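Acetyl-CoA C-acetyltransferase (Syntrophomonas wolfei subsp. wolfei, PDB 7N7Z) probably catalyses the reversible condensation of two acetyl-CoA molecules into acetoacetyl-CoA and free CoA, as an acetoacetyl-CoA thiolase. Local coordinates at residues 13-17 / 202-206; 37-42 / 257-261; 57-61 / 117-121; 315-319 / 366-371. All coordinates share one frame; numbering follows the deposited sequence.

Contact 1 of 4, residues 13-17 / 202-206; sequences MARTP and EIVPV
Glu202 OE2 is gripped from two residues at once: Arg15 NE reaches it at 2.7 Å in a salt bridge, and the hydroxyl of Ser370, on helix 360-378, bonds to the same oxygen. Arg15 NH2 adds a weak bond. The site lies where strand 8-20 of the thiolase N-terminal domain is flanked by the loop ahead of strand 206-208. A single beta bridge joins them there: Arg15 N donates to Glu202 O at 3.1 Å and Val204 N to Arg15 O at 2.7 Å. The bond from NE is nearly straight (165°) and in the guanidinium plane, and it uses the anti lone pair of OE2; the carboxylate plane stands almost perpendicular to the guanidinium (88°). Ile203 CG1 lies over one guanidinium face, 3.9 Å from NH1. From the other edge of the guanidinium, NH1 donates to Thr16 O and also pairs with Asp220. A leucine in place of Arg15 would probably leave the carboxylates of Glu202 and Asp220 without their arginine partner and the backbone oxygen of Thr16 without the side-chain donor that meets it. Beyond the bridge the contact becomes apolar. Pro17 CG meets Ile203 CG2 at 4.0 Å. Val206 CG1 is anti to the backbone N (chi1 178°), which puts CG2 anti to the carbonyl carbon, against Thr16 CB at 3.6 Å.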
# COMPACT_ATOMS: atom_id res chain seq x y z
N MET B 13 -35.62 4.45 -19.45
CA MET B 13 -35.15 4.19 -18.10
C MET B 13 -34.74 2.74 -17.97
O MET B 13 -35.40 1.85 -18.52
CB MET B 13 -36.23 4.52 -17.06
CG MET B 13 -36.65 5.98 -17.05
SD MET B 13 -37.94 6.30 -15.84
CE MET B 13 -36.96 6.94 -14.49
N ALA B 14 -33.66 2.49 -17.23
CA ALA B 14 -33.19 1.13 -17.02
C ALA B 14 -32.26 1.11 -15.82
O ALA B 14 -31.67 2.12 -15.44
CB ALA B 14 -32.47 0.59 -18.26
N ARG B 15 -32.14 -0.08 -15.22
CA ARG B 15 -31.18 -0.31 -14.16
C ARG B 15 -30.73 -1.76 -14.24
O ARG B 15 -31.43 -2.62 -14.77
CB ARG B 15 -31.76 0.00 -12.77
CG ARG B 15 -32.86 -0.94 -12.29
CD ARG B 15 -33.07 -0.81 -10.79
NE ARG B 15 -34.13 -1.67 -10.28
CZ ARG B 15 -33.95 -2.85 -9.71
NH1 ARG B 15 -32.74 -3.38 -9.58
NH2 ARG B 15 -35.00 -3.52 -9.25
N THR B 16 -29.54 -2.02 -13.71
CA THR B 16 -29.07 -3.38 -13.54
C THR B 16 -29.65 -3.94 -12.25
O THR B 16 -30.24 -3.22 -11.45
CB THR B 16 -27.54 -3.41 -13.50
OG1 THR B 16 -27.08 -2.88 -12.25
CG2 THR B 16 -26.95 -2.59 -14.64
N PRO B 17 -29.53 -5.25 -12.03
CA PRO B 17 -29.87 -5.80 -10.72
C PRO B 17 -28.98 -5.19 -9.64
O PRO B 17 -27.88 -4.71 -9.91
CB PRO B 17 -29.62 -7.30 -10.87
CG PRO B 17 -29.67 -7.55 -12.34
CD PRO B 17 -29.14 -6.30 -12.98
N GLU B 202 -37.98 -3.10 -15.57
CA GLU B 202 -36.98 -2.04 -15.41
C GLU B 202 -35.56 -2.57 -15.50
O GLU B 202 -34.64 -1.82 -15.86
CB GLU B 202 -37.19 -1.33 -14.08
CG GLU B 202 -36.98 -2.20 -12.85
CD GLU B 202 -37.57 -1.59 -11.59
OE1 GLU B 202 -38.81 -1.50 -11.50
OE2 GLU B 202 -36.79 -1.20 -10.70
N ILE B 203 -35.35 -3.84 -15.18
CA ILE B 203 -34.00 -4.39 -15.09
C ILE B 203 -33.46 -4.67 -16.49
O ILE B 203 -34.21 -5.08 -17.39
CB ILE B 203 -33.98 -5.66 -14.22
CG1 ILE B 203 -33.84 -5.28 -12.75
CG2 ILE B 203 -32.85 -6.60 -14.65
CD1 ILE B 203 -33.95 -6.45 -11.79
N VAL B 204 -32.17 -4.44 -16.67
CA VAL B 204 -31.41 -4.97 -17.80
C VAL B 204 -30.36 -5.91 -17.24
O VAL B 204 -29.61 -5.52 -16.35
CB VAL B 204 -30.75 -3.86 -18.64
CG1 VAL B 204 -29.87 -2.96 -17.78
CG2 VAL B 204 -29.94 -4.47 -19.78
N PRO B 205 -30.29 -7.16 -17.69
CA PRO B 205 -29.39 -8.12 -17.04
C PRO B 205 -27.93 -7.79 -17.30
O PRO B 205 -27.57 -7.16 -18.30
CB PRO B 205 -29.78 -9.46 -17.66
CG PRO B 205 -30.40 -9.12 -18.97
CD PRO B 205 -31.04 -7.77 -18.81
N VAL B 206 -27.08 -8.24 -16.38
CA VAL B 206 -25.63 -8.10 -16.49
C VAL B 206 -25.05 -9.49 -16.73
O VAL B 206 -25.31 -10.42 -15.97
CB VAL B 206 -25.03 -7.47 -15.22
CG1 VAL B 206 -23.51 -7.38 -15.35
CG2 VAL B 206 -25.63 -6.10 -14.98

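Contact 2 of 4, residues 37-42 / 257-261; sequences AANAAI and AAAAV
Ala37 and Ala41, one helical turn apart, press their methyl groups onto strand 257-261, and the contact is close because nearly every residue in it is alanine. The axes of the two short segments approach to 6.7 Å, and their N-to-C directions differ by 30°. Methyl-to-methyl packing comes first. Ala37 CB lies 4.0 Å from Ala257 CB and equally far from Ala259 CB, so it sits across two successive strand residues of the same face. Ala41 CB is also 4.0 Å from Ala259 CB. The second kind is methyl against backbone. Ala259 CB fits between helix residues, 3.4 Å from Ala37 O and 3.5 Å from Ala38 CA, while Ala41 CB rests on the carbonyl of Ala259, 3.7 Å from its O. The larger side chains meet at the C-terminal end. Val261 CG2, anti to its own carbonyl carbon, touches Ile42 CG1 at 4.0 Å, the two side chains crossing at about a right angle. No hydrogen bond spans the segments; the helix spends Ala37 O and Ala38 O on Ala41 N and Ile42 N. Helix 30-45 belongs to the beta-alpha-beta crossover from strand 8-20 to strand 54-58. It covers one face of the sheet, also touching Ala14 on strand 8-20 and Leu115 and Thr117 on strand 113-121, which flank strand 254-264.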
# COMPACT_ATOMS: atom_id res chain seq x y z
N ALA B 37 -26.47 -0.17 -18.30
CA ALA B 37 -27.68 0.56 -17.96
C ALA B 37 -27.94 1.69 -18.95
O ALA B 37 -29.09 1.94 -19.33
CB ALA B 37 -27.58 1.11 -16.54
N ALA B 38 -26.89 2.39 -19.37
CA ALA B 38 -27.06 3.50 -20.31
C ALA B 38 -27.56 3.00 -21.66
O ALA B 38 -28.48 3.60 -22.24
CB ALA B 38 -25.74 4.26 -20.47
N ASN B 39 -26.97 1.92 -22.17
CA ASN B 39 -27.42 1.38 -23.45
C ASN B 39 -28.88 0.95 -23.37
O ASN B 39 -29.65 1.16 -24.32
CB ASN B 39 -26.53 0.20 -23.86
CG ASN B 39 -25.25 0.65 -24.52
OD1 ASN B 39 -25.22 1.64 -25.25
ND2 ASN B 39 -24.17 -0.09 -24.26
N ALA B 40 -29.28 0.34 -22.25
CA ALA B 40 -30.66 -0.08 -22.09
C ALA B 40 -31.60 1.12 -22.16
O ALA B 40 -32.60 1.11 -22.89
CB ALA B 40 -30.84 -0.82 -20.76
N ALA B 41 -31.29 2.18 -21.40
CA ALA B 41 -32.14 3.36 -21.42
C ALA B 41 -32.20 3.98 -22.81
O ALA B 41 -33.26 4.41 -23.27
CB ALA B 41 -31.65 4.38 -20.39
N ILE B 42 -31.06 4.03 -23.50
CA ILE B 42 -31.01 4.66 -24.82
C ILE B 42 -31.84 3.86 -25.82
O ILE B 42 -32.63 4.42 -26.59
CB ILE B 42 -29.56 4.81 -25.30
CG1 ILE B 42 -28.84 5.88 -24.47
CG2 ILE B 42 -29.52 5.16 -26.79
CD1 ILE B 42 -27.35 5.96 -24.72
N ALA B 257 -26.16 0.05 -11.29
CA ALA B 257 -26.12 1.20 -12.19
C ALA B 257 -27.51 1.43 -12.75
O ALA B 257 -28.20 0.49 -13.14
CB ALA B 257 -25.12 1.00 -13.33
N ALA B 258 -27.92 2.70 -12.77
CA ALA B 258 -29.17 3.11 -13.40
C ALA B 258 -28.87 4.19 -14.43
O ALA B 258 -27.84 4.87 -14.37
CB ALA B 258 -30.17 3.64 -12.37
N ALA B 259 -29.77 4.34 -15.40
CA ALA B 259 -29.60 5.34 -16.44
C ALA B 259 -30.97 5.80 -16.92
O ALA B 259 -31.97 5.10 -16.77
CB ALA B 259 -28.78 4.80 -17.61
N ALA B 260 -31.00 6.99 -17.50
CA ALA B 260 -32.24 7.57 -17.99
C ALA B 260 -31.93 8.57 -19.09
O ALA B 260 -30.89 9.24 -19.07
CB ALA B 260 -33.02 8.25 -16.86
N VAL B 261 -32.84 8.67 -20.05
CA VAL B 261 -32.75 9.62 -21.15
C VAL B 261 -33.82 10.68 -20.94
O VAL B 261 -35.02 10.36 -20.95
CB VAL B 261 -32.91 8.93 -22.52
CG1 VAL B 261 -32.86 9.96 -23.64
CG2 VAL B 261 -31.84 7.87 -22.71

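Contact 3 of 4, residues 57-61 / 117-121; sequences GATCL and TAVES
Gly57 and Ala58 bridge Thr117 and Ala118 as parallel neighbours, with CA atoms 4.7 and 4.3 Å apart. Ala58 donates its N to Thr117 O and accepts Val119 N on its own O. These are strands 54-58 and 113-121 of the N-terminal half of the thiolase fold. After Ala58 the 57-61 chain turns to side-chain bonding. Thr59 OG1 replaces the next backbone donor and gives its hydrogen to Val119 O at 2.8 Å, approaching from above the carbonyl plane (38° out of it). The Glu120 carboxylate then takes two consecutive amides, one on each oxygen: Cys60 N donates to OE1 at 2.6 Å on its syn lone pair, and Leu61 N to OE2 at 3.2 Å, also on the syn side but 17° out of the carboxylate plane. A bend at chi2 (63°) folds the glutamate chain back to reach both. Held at both oxygens, the carboxylate has its rotation fixed and satisfies two buried N-H groups. A glutamine at this position would probably keep one acceptor but turn an NH2 toward a backbone N-H, leaving that amide without its mate and the turn less firmly held. The turn lies close to the predicted catalytic centre: the side chain of Cys60 is about 7 Å from that of Cys92, the presumed acyl-carrying cysteine, and Cys60 also touches Val360 of helix 360-378. At the opposite end a water donates to Ala58 O at 2.7 Å and also bonds Thr117 OG1, 3.0 Å away.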
# COMPACT_ATOMS: atom_id res chain seq x y z
N GLY B 57 -23.10 12.16 -15.23
CA GLY B 57 -22.84 10.90 -14.55
C GLY B 57 -22.82 11.09 -13.04
O GLY B 57 -22.16 11.99 -12.52
N ALA B 58 -23.54 10.22 -12.35
CA ALA B 58 -23.61 10.23 -10.90
C ALA B 58 -22.85 9.05 -10.33
O ALA B 58 -22.94 7.93 -10.84
CB ALA B 58 -25.06 10.19 -10.41
N THR B 59 -22.08 9.30 -9.27
CA THR B 59 -21.37 8.26 -8.53
C THR B 59 -20.80 8.89 -7.27
O THR B 59 -20.48 10.08 -7.25
CB THR B 59 -20.25 7.63 -9.37
OG1 THR B 59 -19.87 6.38 -8.78
CG2 THR B 59 -19.03 8.55 -9.42
N CYS B 60 -20.69 8.08 -6.22
CA CYS B 60 -20.17 8.59 -4.96
C CYS B 60 -18.67 8.39 -4.83
O CYS B 60 -17.97 9.27 -4.31
CB CYS B 60 -20.90 7.92 -3.78
SG CYS B 60 -20.25 8.33 -2.14
N LEU B 61 -18.13 7.27 -5.32
CA LEU B 61 -16.71 6.95 -5.20
C LEU B 61 -16.09 6.86 -6.60
O LEU B 61 -16.12 5.81 -7.24
CB LEU B 61 -16.49 5.66 -4.40
CG LEU B 61 -16.42 5.80 -2.87
CD1 LEU B 61 -15.15 6.51 -2.43
CD2 LEU B 61 -17.63 6.53 -2.33
N THR B 117 -26.51 8.96 -16.00
CA THR B 117 -26.09 7.67 -15.49
C THR B 117 -25.80 7.79 -14.00
O THR B 117 -25.27 8.81 -13.54
CB THR B 117 -24.84 7.15 -16.21
OG1 THR B 117 -23.76 8.07 -16.03
CG2 THR B 117 -25.12 6.97 -17.69
N ALA B 118 -26.17 6.76 -13.24
CA ALA B 118 -25.96 6.73 -11.80
C ALA B 118 -25.47 5.33 -11.44
O ALA B 118 -26.16 4.35 -11.72
CB ALA B 118 -27.25 7.07 -11.04
N VAL B 119 -24.29 5.25 -10.84
CA VAL B 119 -23.64 3.96 -10.65
C VAL B 119 -22.85 3.97 -9.34
O VAL B 119 -22.34 5.01 -8.91
CB VAL B 119 -22.71 3.61 -11.83
CG1 VAL B 119 -21.56 4.61 -11.93
CG2 VAL B 119 -22.18 2.19 -11.68
N GLU B 120 -22.77 2.80 -8.72
CA GLU B 120 -21.89 2.59 -7.58
C GLU B 120 -21.53 1.11 -7.54
O GLU B 120 -22.41 0.27 -7.33
CB GLU B 120 -22.55 3.02 -6.27
CG GLU B 120 -21.56 3.32 -5.16
CD GLU B 120 -20.66 4.49 -5.49
OE1 GLU B 120 -21.19 5.60 -5.74
OE2 GLU B 120 -19.42 4.31 -5.51
N SER B 121 -20.26 0.80 -7.76
CA SER B 121 -19.74 -0.56 -7.63
C SER B 121 -18.92 -0.59 -6.34
O SER B 121 -17.70 -0.49 -6.35
CB SER B 121 -18.91 -0.96 -8.85
OG SER B 121 -18.20 -2.16 -8.61
O HOH W 1 -22.23 7.78 -13.49

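Contact 4 of 4, residues 315-319 / 366-371; sequences DYWEV and RIIVSM
Glu318 lays its CB and CG along one turn of helix 366-371, CG lying 3.5 Å from Ile367 O and 3.7 Å from Met371 CA. With CG anti to the carbonyl carbon (chi1 -86°) and the chain bent again at chi2, the carboxylate is brought between Tyr316 and the helix, and its two oxygens serve different partners. OE2 takes the hydroxyl hydrogen of Tyr316 OH on its anti lone pair, at 2.5 Å. OE1 faces Arg366 NH1 across a long salt bridge of 3.5 Å, the two planes 64° apart. The shorter contact of NH1, a hydrogen bond, goes to Ser370 OG, 2.9 Å away and almost in the guanidinium plane; that hydroxyl is also bound to the carboxylate of Glu202. Ile367 CG2 covers one guanidinium face. On the strand side, Ile367 CD1 packs 3.5 Å from Glu318 O, and Tyr316 CD2 approaches Met371 CG at 4.3 Å. Strand 316-319 and the helical segment 366-371 run nearly antiparallel (158°), as expected with helix 360-378 in the crossover that leads to the parallel neighbour strand 382-387. Sheet against inner helix is characteristic of the layered alpha-beta-alpha-beta-alpha thiolase fold.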
# COMPACT_ATOMS: atom_id res chain seq x y z
N ASP B 315 -49.59 9.57 -6.26
CA ASP B 315 -50.17 8.24 -6.34
C ASP B 315 -49.24 7.17 -5.76
O ASP B 315 -49.72 6.15 -5.27
CB ASP B 315 -50.51 7.89 -7.79
CG ASP B 315 -51.62 8.76 -8.36
OD1 ASP B 315 -52.47 9.23 -7.57
OD2 ASP B 315 -51.64 8.97 -9.59
N TYR B 316 -47.93 7.39 -5.82
CA TYR B 316 -46.99 6.41 -5.29
C TYR B 316 -45.68 7.11 -4.94
O TYR B 316 -45.27 8.04 -5.64
CB TYR B 316 -46.73 5.28 -6.30
CG TYR B 316 -45.73 4.26 -5.82
CD1 TYR B 316 -46.03 3.39 -4.78
CD2 TYR B 316 -44.48 4.16 -6.41
CE1 TYR B 316 -45.12 2.46 -4.33
CE2 TYR B 316 -43.55 3.23 -5.97
CZ TYR B 316 -43.88 2.38 -4.93
OH TYR B 316 -42.97 1.45 -4.50
N TRP B 317 -45.05 6.65 -3.87
CA TRP B 317 -43.81 7.23 -3.37
C TRP B 317 -42.72 6.17 -3.31
O TRP B 317 -42.98 5.02 -2.94
CB TRP B 317 -43.99 7.82 -1.96
CG TRP B 317 -44.60 9.18 -1.93
CD1 TRP B 317 -45.91 9.49 -1.70
CD2 TRP B 317 -43.92 10.43 -2.12
NE1 TRP B 317 -46.09 10.85 -1.73
CE2 TRP B 317 -44.88 11.45 -1.99
CE3 TRP B 317 -42.60 10.78 -2.38
CZ2 TRP B 317 -44.56 12.80 -2.12
CZ3 TRP B 317 -42.28 12.13 -2.51
CH2 TRP B 317 -43.26 13.12 -2.38
N GLU B 318 -41.50 6.56 -3.67
CA GLU B 318 -40.31 5.74 -3.45
C GLU B 318 -39.41 6.52 -2.49
O GLU B 318 -38.66 7.41 -2.91
CB GLU B 318 -39.58 5.44 -4.76
CG GLU B 318 -40.10 4.22 -5.50
CD GLU B 318 -39.65 2.91 -4.87
OE1 GLU B 318 -38.42 2.67 -4.82
OE2 GLU B 318 -40.52 2.12 -4.44
N VAL B 319 -39.49 6.19 -1.21
CA VAL B 319 -38.67 6.82 -0.17
C VAL B 319 -37.62 5.80 0.25
O VAL B 319 -37.95 4.78 0.87
CB VAL B 319 -39.51 7.28 1.02
CG1 VAL B 319 -38.62 7.89 2.09
CG2 VAL B 319 -40.56 8.28 0.57
N ARG B 366 -32.08 5.21 -9.03
CA ARG B 366 -32.73 3.91 -8.98
C ARG B 366 -34.19 4.05 -8.55
O ARG B 366 -35.09 3.50 -9.19
CB ARG B 366 -31.98 2.98 -8.01
CG ARG B 366 -32.11 1.50 -8.33
CD ARG B 366 -33.40 0.91 -7.76
NE ARG B 366 -33.40 0.92 -6.30
CZ ARG B 366 -34.50 0.89 -5.55
NH1 ARG B 366 -35.70 0.85 -6.09
NH2 ARG B 366 -34.37 0.91 -4.23
N ILE B 367 -34.43 4.78 -7.47
CA ILE B 367 -35.79 4.89 -6.94
C ILE B 367 -36.69 5.70 -7.87
O ILE B 367 -37.91 5.53 -7.84
CB ILE B 367 -35.77 5.49 -5.52
CG1 ILE B 367 -35.18 6.90 -5.52
CG2 ILE B 367 -34.96 4.59 -4.58
CD1 ILE B 367 -35.38 7.63 -4.21
N ILE B 368 -36.12 6.58 -8.70
CA ILE B 368 -36.92 7.23 -9.73
C ILE B 368 -37.33 6.22 -10.79
O ILE B 368 -38.48 6.19 -11.22
CB ILE B 368 -36.15 8.41 -10.35
CG1 ILE B 368 -35.96 9.54 -9.33
CG2 ILE B 368 -36.88 8.94 -11.56
CD1 ILE B 368 -34.84 10.48 -9.71
N VAL B 369 -36.39 5.37 -11.22
CA VAL B 369 -36.70 4.33 -12.19
C VAL B 369 -37.78 3.40 -11.64
O VAL B 369 -38.78 3.11 -12.30
CB VAL B 369 -35.43 3.54 -12.56
CG1 VAL B 369 -35.79 2.28 -13.33
CG2 VAL B 369 -34.48 4.42 -13.37
N SER B 370 -37.59 2.92 -10.40
CA SER B 370 -38.56 2.02 -9.81
C SER B 370 -39.90 2.71 -9.59
O SER B 370 -40.96 2.10 -9.78
CB SER B 370 -38.02 1.46 -8.49
OG SER B 370 -36.91 0.62 -8.72
N MET B 371 -39.87 3.98 -9.19
CA MET B 371 -41.11 4.73 -9.02
C MET B 371 -41.95 4.69 -10.29
O MET B 371 -43.13 4.32 -10.26
CB MET B 371 -40.80 6.18 -8.63
CG MET B 371 -42.03 7.06 -8.44
SD MET B 371 -41.65 8.82 -8.60
CE MET B 371 -41.45 8.94 -10.37

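All four contacts lie in the buried interior; among the touching residues, only those of contact 1 include exposed ones, Val204 in part and Pro205. Contacts 1, 2 and 3 share the N-terminal half: strand 8-20 bonds to strand 254-264 (Thr16 N to Ala257 O 2.9 Å), which in turn neighbours strand 113-121. Contact 4 belongs to the C-terminal half, and its helix 360-378 meets contacts 1 and 2, with Arg366 packing on Arg15 and Ala258. The chemistry follows position. Contact 2, helix on sheet, is wholly apolar; contact 3 is strand pairing ending in a carboxylate-to-amide grip; contacts 1 and 4 carry buried ion pairs, linked through Ser370 where the two halves meet.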